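Local coordinates for protein proliferating cell nuclear antigen (Entamoeba histolytica, PDB 3P91) that probably acts as a ring-shaped sliding clamp that encircles DNA and raises the processivity of DNA polymerase delta during replication, at residues 10-15 / 61-66; 20-25 / 79-84; 33-38 / 69-74. One frame throughout, in Å; residues are numbered along the deposited sequence.

Contact 1 (10-15 / 61-66); sequences KFKEAA and AFDEFQ
Lys10 faces two residues at once, Asp63 and Glu64, across the antiparallel pairing of strands 7-11 and 62-66. Its N donates to Glu64 O (3.0 Å), while Lys10 O receives the N-H of Asp63 at 2.8 Å and a weak, longer bond from Glu64 N. The Lys10 side chain starts with CG anti to the backbone N (chi1 -179°) and bends at chi3 and chi4. CE then rests on Asp63 CB, and NZ makes a salt bridge with Glu64 OE1 (3.1 Å). The second carboxylate oxygen, Glu64 OE2, is hydrogen-bonded to His8 NE2, so both oxygens are gripped.

Two residues against one make this a classic beta bulge, set in strand 62-66, outermost in its antiparallel sheet within the chain, in the N-terminal clamp domain. The register shifts there by one, and Phe11 stands against Phe62. The two side chains leave in the same direction, their ring planes inclined at 45°; Phe62 CE1 sits 3.3 Å above one face of the Phe11 ring, offset toward its rim. Phe65 CD1 lies over the centre of a Phe62 face, and Phe17 stacks on Phe11.

Lys12 N gives a nearly straight bond to Ala61 O (2.9 Å, 172°). The Lys12 side chain crosses Asp63 at about a right angle, CG 3.2 Å from OD2, and its extended chain carries NZ to a hydrogen bond with Asp60 O.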
ATOM      1  N   LYS A  10      10.065  19.514  26.532  1.00 22.62           N
ATOM      2  CA  LYS A  10      10.267  18.121  26.167  1.00 24.23           C
ATOM      3  C   LYS A  10       9.054  17.292  26.512  1.00 23.03           C
ATOM      4  O   LYS A  10       8.601  17.290  27.650  1.00 22.75           O
ATOM      5  CB  LYS A  10      11.489  17.520  26.852  1.00 26.22           C
ATOM      6  CG  LYS A  10      11.717  16.067  26.462  1.00 25.19           C
ATOM      7  CD  LYS A  10      12.938  15.520  27.152  1.00 28.72           C
ATOM      8  CE  LYS A  10      12.711  15.506  28.647  1.00 31.58           C
ATOM      9  NZ  LYS A  10      13.935  15.886  29.407  1.00 36.44           N
ATOM     10  N   PHE A  11       8.547  16.567  25.526  1.00 22.47           N
ATOM     11  CA  PHE A  11       7.346  15.784  25.721  1.00 22.80           C
ATOM     12  C   PHE A  11       7.615  14.544  26.549  1.00 23.14           C
ATOM     13  O   PHE A  11       8.711  13.998  26.528  1.00 24.34           O
ATOM     14  CB  PHE A  11       6.751  15.397  24.374  1.00 24.01           C
ATOM     15  CG  PHE A  11       6.140  16.544  23.643  1.00 23.99           C
ATOM     16  CD1 PHE A  11       4.785  16.806  23.753  1.00 23.55           C
ATOM     17  CD2 PHE A  11       6.919  17.379  22.862  1.00 24.35           C
ATOM     18  CE1 PHE A  11       4.214  17.872  23.084  1.00 22.68           C
ATOM     19  CE2 PHE A  11       6.355  18.446  22.192  1.00 23.75           C
ATOM     20  CZ  PHE A  11       4.996  18.692  22.300  1.00 21.68           C
ATOM     21  N   LYS A  12       6.607  14.115  27.294  1.00 22.65           N
ATOM     22  CA  LYS A  12       6.650  12.808  27.923  1.00 25.35           C
ATOM     23  C   LYS A  12       6.596  11.756  26.828  1.00 26.03           C
ATOM     24  O   LYS A  12       7.379  10.807  26.831  1.00 30.95           O
ATOM     25  CB  LYS A  12       5.485  12.637  28.903  1.00 24.09           C
ATOM     26  CG  LYS A  12       5.726  13.329  30.232  1.00 25.23           C
ATOM     27  CD  LYS A  12       4.515  13.302  31.132  1.00 24.26           C
ATOM     28  CE  LYS A  12       4.859  13.819  32.516  1.00 25.45           C
ATOM     29  NZ  LYS A  12       3.646  14.005  33.372  1.00 28.74           N
ATOM     30  N   GLU A  13       5.686  11.946  25.878  1.00 26.47           N
ATOM     31  CA  GLU A  13       5.533  11.025  24.750  1.00 30.00           C
ATOM     32  C   GLU A  13       5.584  11.761  23.418  1.00 29.49           C
ATOM     33  O   GLU A  13       4.808  12.683  23.186  1.00 29.84           O
ATOM     34  CB  GLU A  13       4.210  10.259  24.851  1.00 27.12           C
ATOM     35  CG  GLU A  13       4.095   9.338  26.061  1.00 29.83           C
ATOM     36  CD  GLU A  13       5.109   8.200  26.051  1.00 35.74           C
ATOM     37  OE1 GLU A  13       5.456   7.713  27.147  1.00 40.79           O
ATOM     38  OE2 GLU A  13       5.553   7.783  24.956  1.00 36.98           O
ATOM     39  N   ALA A  14       6.486  11.347  22.538  1.00 29.91           N
ATOM     40  CA  ALA A  14       6.595  11.977  21.226  1.00 31.78           C
ATOM     41  C   ALA A  14       5.364  11.710  20.356  1.00 30.73           C
ATOM     42  O   ALA A  14       4.984  12.540  19.527  1.00 30.16           O
ATOM     43  CB  ALA A  14       7.867  11.524  20.517  1.00 36.59           C
ATOM     44  N   ALA A  15       4.746  10.551  20.554  1.00 32.49           N
ATOM     45  CA  ALA A  15       3.536  10.184  19.826  1.00 30.67           C
ATOM     46  C   ALA A  15       2.462  11.258  19.946  1.00 27.28           C
ATOM     47  O   ALA A  15       1.770  11.564  18.978  1.00 28.56           O
ATOM     48  CB  ALA A  15       3.008   8.856  20.327  1.00 29.86           C
ATOM     49  N   ALA A  61       1.763  17.211  30.014  1.00 22.93           N
ATOM     50  CA  ALA A  61       2.135  16.383  28.874  1.00 22.77           C
ATOM     51  C   ALA A  61       3.655  16.350  28.647  1.00 21.98           C
ATOM     52  O   ALA A  61       4.150  15.613  27.797  1.00 20.49           O
ATOM     53  CB  ALA A  61       1.410  16.867  27.621  1.00 23.41           C
ATOM     54  N   PHE A  62       4.383  17.144  29.430  1.00 23.36           N
ATOM     55  CA  PHE A  62       5.814  17.323  29.249  1.00 21.10           C
ATOM     56  C   PHE A  62       6.612  16.900  30.472  1.00 22.81           C
ATOM     57  O   PHE A  62       6.140  16.998  31.602  1.00 22.68           O
ATOM     58  CB  PHE A  62       6.122  18.786  28.949  1.00 20.43           C
ATOM     59  CG  PHE A  62       5.280  19.366  27.860  1.00 21.76           C
ATOM     60  CD1 PHE A  62       5.723  19.362  26.549  1.00 22.31           C
ATOM     61  CD2 PHE A  62       4.039  19.920  28.146  1.00 23.14           C
ATOM     62  CE1 PHE A  62       4.939  19.897  25.538  1.00 22.16           C
ATOM     63  CE2 PHE A  62       3.252  20.457  27.146  1.00 21.41           C
ATOM     64  CZ  PHE A  62       3.700  20.445  25.839  1.00 21.35           C
ATOM     65  N   ASP A  63       7.832  16.435  30.228  1.00 22.82           N
ATOM     66  CA  ASP A  63       8.787  16.172  31.293  1.00 26.12           C
ATOM     67  C   ASP A  63       9.514  17.451  31.700  1.00 24.69           C
ATOM     68  O   ASP A  63       9.877  17.620  32.862  1.00 23.61           O
ATOM     69  CB  ASP A  63       9.792  15.108  30.856  1.00 26.43           C
ATOM     70  CG  ASP A  63       9.231  13.713  30.959  1.00 27.25           C
ATOM     71  OD1 ASP A  63       9.588  12.857  30.117  1.00 28.64           O
ATOM     72  OD2 ASP A  63       8.428  13.477  31.888  1.00 27.09           O
ATOM     73  N   GLU A  64       9.731  18.335  30.729  1.00 23.39           N
ATOM     74  CA  GLU A  64      10.264  19.673  30.986  1.00 23.79           C
ATOM     75  C   GLU A  64       9.412  20.696  30.253  1.00 24.03           C
ATOM     76  O   GLU A  64       8.943  20.439  29.137  1.00 23.89           O
ATOM     77  CB  GLU A  64      11.710  19.794  30.514  1.00 23.47           C
ATOM     78  CG  GLU A  64      12.635  18.745  31.086  1.00 27.72           C
ATOM     79  CD  GLU A  64      14.049  18.874  30.567  1.00 29.14           C
ATOM     80  OE1 GLU A  64      14.966  18.275  31.172  1.00 32.63           O
ATOM     81  OE2 GLU A  64      14.245  19.578  29.556  1.00 28.69           O
ATOM     82  N   PHE A  65       9.204  21.850  30.878  1.00 21.37           N
ATOM     83  CA  PHE A  65       8.427  22.909  30.253  1.00 20.72           C
ATOM     84  C   PHE A  65       8.760  24.273  30.836  1.00 21.63           C
ATOM     85  O   PHE A  65       8.686  24.488  32.038  1.00 21.15           O
ATOM     86  CB  PHE A  65       6.921  22.641  30.359  1.00 22.61           C
ATOM     87  CG  PHE A  65       6.089  23.523  29.465  1.00 22.10           C
ATOM     88  CD1 PHE A  65       5.745  23.111  28.184  1.00 19.20           C
ATOM     89  CD2 PHE A  65       5.669  24.773  29.896  1.00 20.32           C
ATOM     90  CE1 PHE A  65       5.000  23.923  27.359  1.00 18.91           C
ATOM     91  CE2 PHE A  65       4.913  25.588  29.074  1.00 19.40           C
ATOM     92  CZ  PHE A  65       4.578  25.163  27.805  1.00 20.65           C
ATOM     93  N   GLN A  66       9.136  25.187  29.958  1.00 20.67           N
ATOM     94  CA  GLN A  66       9.465  26.536  30.341  1.00 19.51           C
ATOM     95  C   GLN A  66       8.956  27.466  29.262  1.00 19.76           C
ATOM     96  O   GLN A  66       9.311  27.335  28.096  1.00 20.85           O
ATOM     97  CB  GLN A  66      10.985  26.696  30.505  1.00 21.58           C
ATOM     98  CG  GLN A  66      11.465  28.146  30.632  1.00 20.73           C
ATOM     99  CD  GLN A  66      11.001  28.829  31.917  1.00 24.13           C
ATOM    100  OE1 GLN A  66      10.392  28.204  32.792  1.00 24.02           O
ATOM    101  NE2 GLN A  66      11.292  30.124  32.036  1.00 24.82           N
TER
HETATM  102  O   HOH W   1       3.550  14.105  25.988  1.00 22.23           O

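Contact 2 (20-25 / 79-84); sequences VVESLK and HLSKIL
Val21 of helix 14-25 presses against Leu80 and Leu84 of helix 77-84. Its CG2 does most of the touching, 3.5 Å from Leu80 CD2 and 3.7 Å from Leu84 CD1. Both leucines cross the valine at about a right angle, and the contacts are methyl to methyl. In Val21, CG1 is the branch anti to the backbone N (chi1 172°); it comes 4.0 Å from Ser81 CB and also borders Leu80. Leu80 and Leu84 are one helical turn apart and also pack on Phe17, which extends the apolar patch toward the start of helix 14-25.

The polar groups gather round Ser81, whose CA is the nearest to that of Val21. Glu22 OE1 comes within 3.1 Å of Ser81 CB, and the aliphatic CD and CE of Lys25 pass beside the hydroxyl, with CE 3.6 Å from Ser81 OG. The Ser81 hydroxyl has a weak hydrogen bond to Thr78 O within its own helix. Glu22 and Lys25 are likewise partnered locally, by a salt bridge from Lys25 NZ to Glu22 OE2 (3.0 Å), whose hydrogen bond is weak.

The two segments run roughly antiparallel, at 147° between N-to-C directions, with their axes 9.6 Å apart. They belong to the helix pair of the N-terminal domain; in PCNA rings such helices line the central channel through which DNA passes. On the other side of helix 77-84, His79, Lys82 and Ile83 meet Met180 and Cys181 of a second subunit.

With no hydrogen bond or salt bridge between the segments, cohesion rests on van der Waals contact, of the Val21, Leu80 and Leu84 methyls and of Ser81 with Glu22 and Lys25.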
ATOM      1  N   VAL A  20      -1.167  14.954  17.384  1.00 24.71           N
ATOM      2  CA  VAL A  20      -1.768  16.275  17.391  1.00 22.39           C
ATOM      3  C   VAL A  20      -1.654  16.915  16.013  1.00 22.63           C
ATOM      4  O   VAL A  20      -2.649  17.353  15.434  1.00 22.45           O
ATOM      5  CB  VAL A  20      -1.087  17.164  18.440  1.00 20.81           C
ATOM      6  CG1 VAL A  20      -1.327  18.640  18.154  1.00 20.52           C
ATOM      7  CG2 VAL A  20      -1.555  16.783  19.822  1.00 19.16           C
ATOM      8  N   VAL A  21      -0.435  16.945  15.486  1.00 21.91           N
ATOM      9  CA  VAL A  21      -0.155  17.586  14.205  1.00 23.29           C
ATOM     10  C   VAL A  21      -0.846  16.941  12.986  1.00 24.79           C
ATOM     11  O   VAL A  21      -1.247  17.641  12.055  1.00 27.69           O
ATOM     12  CB  VAL A  21       1.362  17.722  13.989  1.00 22.74           C
ATOM     13  CG1 VAL A  21       1.671  18.211  12.590  1.00 23.10           C
ATOM     14  CG2 VAL A  21       1.928  18.666  15.017  1.00 22.44           C
ATOM     15  N   GLU A  22      -0.987  15.620  12.983  1.00 23.42           N
ATOM     16  CA  GLU A  22      -1.771  14.954  11.943  1.00 24.05           C
ATOM     17  C   GLU A  22      -3.232  15.368  12.002  1.00 25.50           C
ATOM     18  O   GLU A  22      -3.805  15.834  11.020  1.00 27.71           O
ATOM     19  CB  GLU A  22      -1.681  13.440  12.091  1.00 25.31           C
ATOM     20  CG  GLU A  22      -0.362  12.892  11.632  1.00 26.79           C
ATOM     21  CD  GLU A  22       0.095  13.572  10.366  1.00 31.19           C
ATOM     22  OE1 GLU A  22       1.153  14.237  10.400  1.00 32.48           O
ATOM     23  OE2 GLU A  22      -0.613  13.455   9.341  1.00 32.13           O
ATOM     24  N   SER A  23      -3.831  15.179  13.168  1.00 22.74           N
ATOM     25  CA  SER A  23      -5.214  15.538  13.386  1.00 23.73           C
ATOM     26  C   SER A  23      -5.447  16.976  12.966  1.00 24.98           C
ATOM     27  O   SER A  23      -6.415  17.287  12.286  1.00 28.30           O
ATOM     28  CB  SER A  23      -5.552  15.359  14.858  1.00 24.50           C
ATOM     29  OG  SER A  23      -5.173  14.063  15.289  1.00 25.30           O
ATOM     30  N   LEU A  24      -4.541  17.849  13.374  1.00 24.73           N
ATOM     31  CA  LEU A  24      -4.667  19.263  13.092  1.00 23.02           C
ATOM     32  C   LEU A  24      -4.642  19.548  11.618  1.00 24.45           C
ATOM     33  O   LEU A  24      -5.419  20.351  11.122  1.00 27.82           O
ATOM     34  CB  LEU A  24      -3.512  20.021  13.724  1.00 22.70           C
ATOM     35  CG  LEU A  24      -3.691  20.560  15.138  1.00 25.07           C
ATOM     36  CD1 LEU A  24      -2.453  21.345  15.530  1.00 25.57           C
ATOM     37  CD2 LEU A  24      -4.923  21.435  15.230  1.00 24.49           C
ATOM     38  N   LYS A  25      -3.723  18.901  10.920  1.00 25.28           N
ATOM     39  CA  LYS A  25      -3.392  19.313   9.566  1.00 25.89           C
ATOM     40  C   LYS A  25      -4.420  18.848   8.543  1.00 28.79           C
ATOM     41  O   LYS A  25      -4.450  19.336   7.417  1.00 30.60           O
ATOM     42  CB  LYS A  25      -1.968  18.886   9.212  1.00 26.79           C
ATOM     43  CG  LYS A  25      -1.834  17.749   8.242  1.00 29.45           C
ATOM     44  CD  LYS A  25      -0.427  17.768   7.661  1.00 30.77           C
ATOM     45  CE  LYS A  25      -0.268  16.793   6.518  1.00 35.66           C
ATOM     46  NZ  LYS A  25      -0.456  15.405   7.010  1.00 43.55           N
ATOM     47  N   HIS A  79       4.685  21.339   6.818  1.00 27.91           N
ATOM     48  CA  HIS A  79       6.120  21.255   7.046  1.00 28.99           C
ATOM     49  C   HIS A  79       6.476  20.563   8.351  1.00 29.06           C
ATOM     50  O   HIS A  79       7.483  19.859   8.430  1.00 28.88           O
ATOM     51  CB  HIS A  79       6.755  22.635   6.969  1.00 27.53           C
ATOM     52  CG  HIS A  79       6.597  23.275   5.632  1.00 29.29           C
ATOM     53  ND1 HIS A  79       6.931  24.588   5.385  1.00 28.79           N
ATOM     54  CD2 HIS A  79       6.125  22.777   4.465  1.00 27.85           C
ATOM     55  CE1 HIS A  79       6.677  24.870   4.119  1.00 31.56           C
ATOM     56  NE2 HIS A  79       6.186  23.788   3.539  1.00 28.48           N
ATOM     57  N   LEU A  80       5.645  20.754   9.369  1.00 26.25           N
ATOM     58  CA  LEU A  80       5.888  20.137  10.665  1.00 25.87           C
ATOM     59  C   LEU A  80       5.642  18.631  10.646  1.00 26.14           C
ATOM     60  O   LEU A  80       6.365  17.871  11.283  1.00 26.83           O
ATOM     61  CB  LEU A  80       5.043  20.808  11.751  1.00 25.85           C
ATOM     62  CG  LEU A  80       5.144  20.241  13.169  1.00 24.25           C
ATOM     63  CD1 LEU A  80       6.575  20.232  13.646  1.00 24.56           C
ATOM     64  CD2 LEU A  80       4.280  21.051  14.113  1.00 22.10           C
ATOM     65  N   SER A  81       4.625  18.187   9.918  1.00 27.73           N
ATOM     66  CA  SER A  81       4.324  16.761   9.882  1.00 28.54           C
ATOM     67  C   SER A  81       5.428  16.008   9.144  1.00 27.71           C
ATOM     68  O   SER A  81       5.859  14.939   9.579  1.00 27.01           O
ATOM     69  CB  SER A  81       2.953  16.493   9.257  1.00 31.19           C
ATOM     70  OG  SER A  81       3.045  16.327   7.855  1.00 35.86           O
ATOM     71  N   LYS A  82       5.897  16.577   8.039  1.00 27.72           N
ATOM     72  CA  LYS A  82       7.056  16.024   7.333  1.00 30.07           C
ATOM     73  C   LYS A  82       8.267  15.821   8.254  1.00 27.19           C
ATOM     74  O   LYS A  82       8.969  14.818   8.166  1.00 28.67           O
ATOM     75  CB  LYS A  82       7.430  16.899   6.129  1.00 32.18           C
ATOM     76  CG  LYS A  82       6.373  16.900   5.031  1.00 33.83           C
ATOM     77  CD  LYS A  82       6.827  17.644   3.787  1.00 36.04           C
ATOM     78  CE  LYS A  82       7.899  16.880   3.046  1.00 37.51           C
ATOM     79  NZ  LYS A  82       8.295  17.564   1.785  1.00 43.09           N
ATOM     80  N   ILE A  83       8.504  16.770   9.148  1.00 26.72           N
ATOM     81  CA  ILE A  83       9.565  16.618  10.133  1.00 27.11           C
ATOM     82  C   ILE A  83       9.241  15.533  11.159  1.00 27.78           C
ATOM     83  O   ILE A  83      10.084  14.694  11.475  1.00 28.27           O
ATOM     84  CB  ILE A  83       9.832  17.935  10.871  1.00 22.94           C
ATOM     85  CG1 ILE A  83      10.169  19.041   9.873  1.00 23.61           C
ATOM     86  CG2 ILE A  83      10.947  17.759  11.865  1.00 24.49           C
ATOM     87  CD1 ILE A  83      10.453  20.382  10.520  1.00 24.87           C
ATOM     88  N   LEU A  84       8.014  15.559  11.674  1.00 29.95           N
ATOM     89  CA  LEU A  84       7.579  14.626  12.712  1.00 27.89           C
ATOM     90  C   LEU A  84       7.491  13.188  12.223  1.00 28.25           C
ATOM     91  O   LEU A  84       7.713  12.247  12.981  1.00 28.51           O
ATOM     92  CB  LEU A  84       6.230  15.060  13.273  1.00 27.35           C
ATOM     93  CG  LEU A  84       6.276  16.377  14.027  1.00 25.16           C
ATOM     94  CD1 LEU A  84       5.010  16.545  14.823  1.00 22.66           C
ATOM     95  CD2 LEU A  84       7.494  16.379  14.930  1.00 24.46           C
TER

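Contact 3 (33-38 / 69-74); sequences FDCSDA and KPITLG
An antiparallel strand pair at one end of the long sheet sets Phe33 against Leu73, Asp34 against Thr72 and Cys35 against Ile71. In the first hydrogen-bonded pair, Phe33 N to Leu73 O (2.8 Å) and Leu73 N to Phe33 O (2.7 Å) are both nearly straight. The second pair is less regular. Cys35 N reaches Ile71 O at 2.7 Å through a bent hydrogen bond (142° at the hydrogen), whereas the return bond, Ile71 N to Cys35 O (3.0 Å), has its donor above the carbonyl plane.

Strand 71-76 ends this sheet within the chain, though Gly74 also bonds through its backbone with Val123; the sheet runs on into the C-terminal domain of the clamp. On the face holding Phe33, Cys35, Ile71 and Leu73, Cys35 CB meets Ile71 CG1 at 3.7 Å, while SG, anti to its own carbonyl carbon (chi1 -47°), touches Leu73 CD1. Phe7 packs on Cys35 and Ile71, and the Phe33 ring reaches Phe17.

On the other face, the Asp34 and Thr72 side chains run alongside each other in the same direction, Asp34 OD2 3.3 Å from Thr72 CB. Where strand 30-36 ends, Ser36 OG accepts the N-H of Ala38 (3.1 Å), forming an ST turn.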
ATOM      1  N   PHE A  33       0.567  28.586  17.154  1.00 25.20           N
ATOM      2  CA  PHE A  33       0.650  27.871  18.404  1.00 24.53           C
ATOM      3  C   PHE A  33       0.978  28.883  19.456  1.00 25.17           C
ATOM      4  O   PHE A  33       2.069  29.440  19.476  1.00 25.59           O
ATOM      5  CB  PHE A  33       1.738  26.812  18.346  1.00 25.93           C
ATOM      6  CG  PHE A  33       1.352  25.619  17.551  1.00 25.38           C
ATOM      7  CD1 PHE A  33       1.161  24.403  18.164  1.00 25.92           C
ATOM      8  CD2 PHE A  33       1.140  25.724  16.189  1.00 28.77           C
ATOM      9  CE1 PHE A  33       0.790  23.302  17.427  1.00 27.96           C
ATOM     10  CE2 PHE A  33       0.770  24.623  15.440  1.00 26.01           C
ATOM     11  CZ  PHE A  33       0.594  23.414  16.059  1.00 25.54           C
ATOM     12  N   ASP A  34       0.006  29.141  20.315  1.00 26.20           N
ATOM     13  CA  ASP A  34       0.179  30.082  21.399  1.00 23.79           C
ATOM     14  C   ASP A  34       0.729  29.336  22.595  1.00 23.03           C
ATOM     15  O   ASP A  34       0.034  28.553  23.231  1.00 22.58           O
ATOM     16  CB  ASP A  34      -1.157  30.743  21.734  1.00 22.90           C
ATOM     17  CG  ASP A  34      -1.760  31.465  20.547  1.00 26.71           C
ATOM     18  OD1 ASP A  34      -2.885  31.109  20.135  1.00 34.52           O
ATOM     19  OD2 ASP A  34      -1.111  32.387  20.018  1.00 27.54           O
ATOM     20  N   CYS A  35       1.998  29.566  22.886  1.00 24.36           N
ATOM     21  CA  CYS A  35       2.620  28.952  24.043  1.00 23.40           C
ATOM     22  C   CYS A  35       2.592  29.916  25.225  1.00 23.14           C
ATOM     23  O   CYS A  35       2.551  31.133  25.058  1.00 23.23           O
ATOM     24  CB  CYS A  35       4.050  28.533  23.705  1.00 22.22           C
ATOM     25  SG  CYS A  35       4.171  27.643  22.134  1.00 23.29           S
ATOM     26  N   SER A  36       2.586  29.361  26.422  1.00 20.93           N
ATOM     27  CA  SER A  36       2.630  30.159  27.623  1.00 21.19           C
ATOM     28  C   SER A  36       2.949  29.197  28.746  1.00 21.79           C
ATOM     29  O   SER A  36       3.142  28.012  28.504  1.00 23.19           O
ATOM     30  CB  SER A  36       1.295  30.863  27.856  1.00 22.74           C
ATOM     31  OG  SER A  36       0.309  29.964  28.338  1.00 24.11           O
ATOM     32  N   ASP A  37       3.027  29.697  29.971  1.00 23.90           N
ATOM     33  CA  ASP A  37       3.345  28.831  31.099  1.00 22.53           C
ATOM     34  C   ASP A  37       2.183  27.898  31.420  1.00 22.14           C
ATOM     35  O   ASP A  37       2.279  27.063  32.312  1.00 22.98           O
ATOM     36  CB  ASP A  37       3.792  29.643  32.326  1.00 23.62           C
ATOM     37  CG  ASP A  37       2.813  30.753  32.706  1.00 24.87           C
ATOM     38  OD1 ASP A  37       3.262  31.801  33.203  1.00 29.56           O
ATOM     39  OD2 ASP A  37       1.594  30.586  32.536  1.00 27.50           O
ATOM     40  N   ALA A  38       1.094  28.039  30.667  1.00 23.51           N
ATOM     41  CA  ALA A  38      -0.093  27.200  30.842  1.00 23.17           C
ATOM     42  C   ALA A  38      -0.191  26.091  29.787  1.00 22.41           C
ATOM     43  O   ALA A  38      -1.042  25.206  29.883  1.00 21.08           O
ATOM     44  CB  ALA A  38      -1.348  28.047  30.841  1.00 22.34           C
ATOM     45  N   LYS A  69       7.174  33.958  29.341  1.00 25.10           N
ATOM     46  CA  LYS A  69       6.261  34.911  28.738  1.00 25.35           C
ATOM     47  C   LYS A  69       5.594  34.264  27.526  1.00 27.47           C
ATOM     48  O   LYS A  69       6.212  33.460  26.826  1.00 26.57           O
ATOM     49  CB  LYS A  69       7.010  36.188  28.347  1.00 21.71           C
ATOM     50  CG  LYS A  69       7.766  36.816  29.517  1.00 29.42           C
ATOM     51  CD  LYS A  69       8.451  38.140  29.155  1.00 29.11           C
ATOM     52  N   PRO A  70       4.322  34.606  27.283  1.00 25.72           N
ATOM     53  CA  PRO A  70       3.573  34.053  26.150  1.00 25.12           C
ATOM     54  C   PRO A  70       4.223  34.361  24.806  1.00 26.58           C
ATOM     55  O   PRO A  70       4.685  35.470  24.570  1.00 26.87           O
ATOM     56  CB  PRO A  70       2.221  34.763  26.245  1.00 22.95           C
ATOM     57  CG  PRO A  70       2.119  35.193  27.661  1.00 25.53           C
ATOM     58  CD  PRO A  70       3.507  35.532  28.082  1.00 23.54           C
ATOM     59  N   ILE A  71       4.251  33.364  23.933  1.00 27.46           N
ATOM     60  CA  ILE A  71       4.723  33.542  22.571  1.00 25.29           C
ATOM     61  C   ILE A  71       3.751  32.850  21.631  1.00 27.79           C
ATOM     62  O   ILE A  71       2.986  31.979  22.049  1.00 28.59           O
ATOM     63  CB  ILE A  71       6.110  32.932  22.385  1.00 28.54           C
ATOM     64  CG1 ILE A  71       6.050  31.416  22.539  1.00 24.39           C
ATOM     65  CG2 ILE A  71       7.079  33.502  23.402  1.00 29.24           C
ATOM     66  CD1 ILE A  71       7.414  30.790  22.602  1.00 25.18           C
ATOM     67  N   THR A  72       3.761  33.250  20.365  1.00 27.18           N
ATOM     68  CA  THR A  72       2.920  32.603  19.372  1.00 28.29           C
ATOM     69  C   THR A  72       3.765  32.173  18.185  1.00 27.23           C
ATOM     70  O   THR A  72       4.412  32.997  17.551  1.00 30.30           O
ATOM     71  CB  THR A  72       1.764  33.512  18.907  1.00 27.60           C
ATOM     72  OG1 THR A  72       1.399  33.168  17.565  1.00 31.66           O
ATOM     73  CG2 THR A  72       2.180  34.959  18.940  1.00 29.12           C
ATOM     74  N   LEU A  73       3.769  30.875  17.898  1.00 26.95           N
ATOM     75  CA  LEU A  73       4.547  30.340  16.784  1.00 27.94           C
ATOM     76  C   LEU A  73       3.678  30.080  15.561  1.00 25.96           C
ATOM     77  O   LEU A  73       2.770  29.257  15.602  1.00 25.53           O
ATOM     78  CB  LEU A  73       5.241  29.042  17.193  1.00 26.00           C
ATOM     79  CG  LEU A  73       5.977  29.017  18.530  1.00 24.10           C
ATOM     80  CD1 LEU A  73       6.236  27.589  18.927  1.00 24.59           C
ATOM     81  CD2 LEU A  73       7.273  29.791  18.466  1.00 21.52           C
ATOM     82  N   GLY A  74       3.969  30.790  14.475  1.00 27.14           N
ATOM     83  CA  GLY A  74       3.265  30.607  13.222  1.00 28.81           C
ATOM     84  C   GLY A  74       3.763  29.380  12.483  1.00 27.94           C
ATOM     85  O   GLY A  74       4.856  29.378  11.927  1.00 27.57           O
TER

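All three contacts lie in the N-terminal domain, centres 15 to 18 Å apart. Along the chain come 10-15, 20-25 and 33-38, followed by 61-66, 69-74 and 79-84, the partners of contacts 1, 3 and 2; contact 3 is nested inside the loop closed by contact 2, while contact 1 crosses both. Contacts 1 and 2 share helix 14-25 without touching. Contact 3 reaches both others: Phe33 CZ packs on Leu24 CD1 (3.7 Å) of contact 2, and the Phe65 ring of contact 1 lies against Ser36 and Asp37. Helix 14-25 packs on both sheets, strand 7-11 through Phe11 and strand 30-36 through Phe33, as in PCNA rings, where helices line the channel and sheets form the outside.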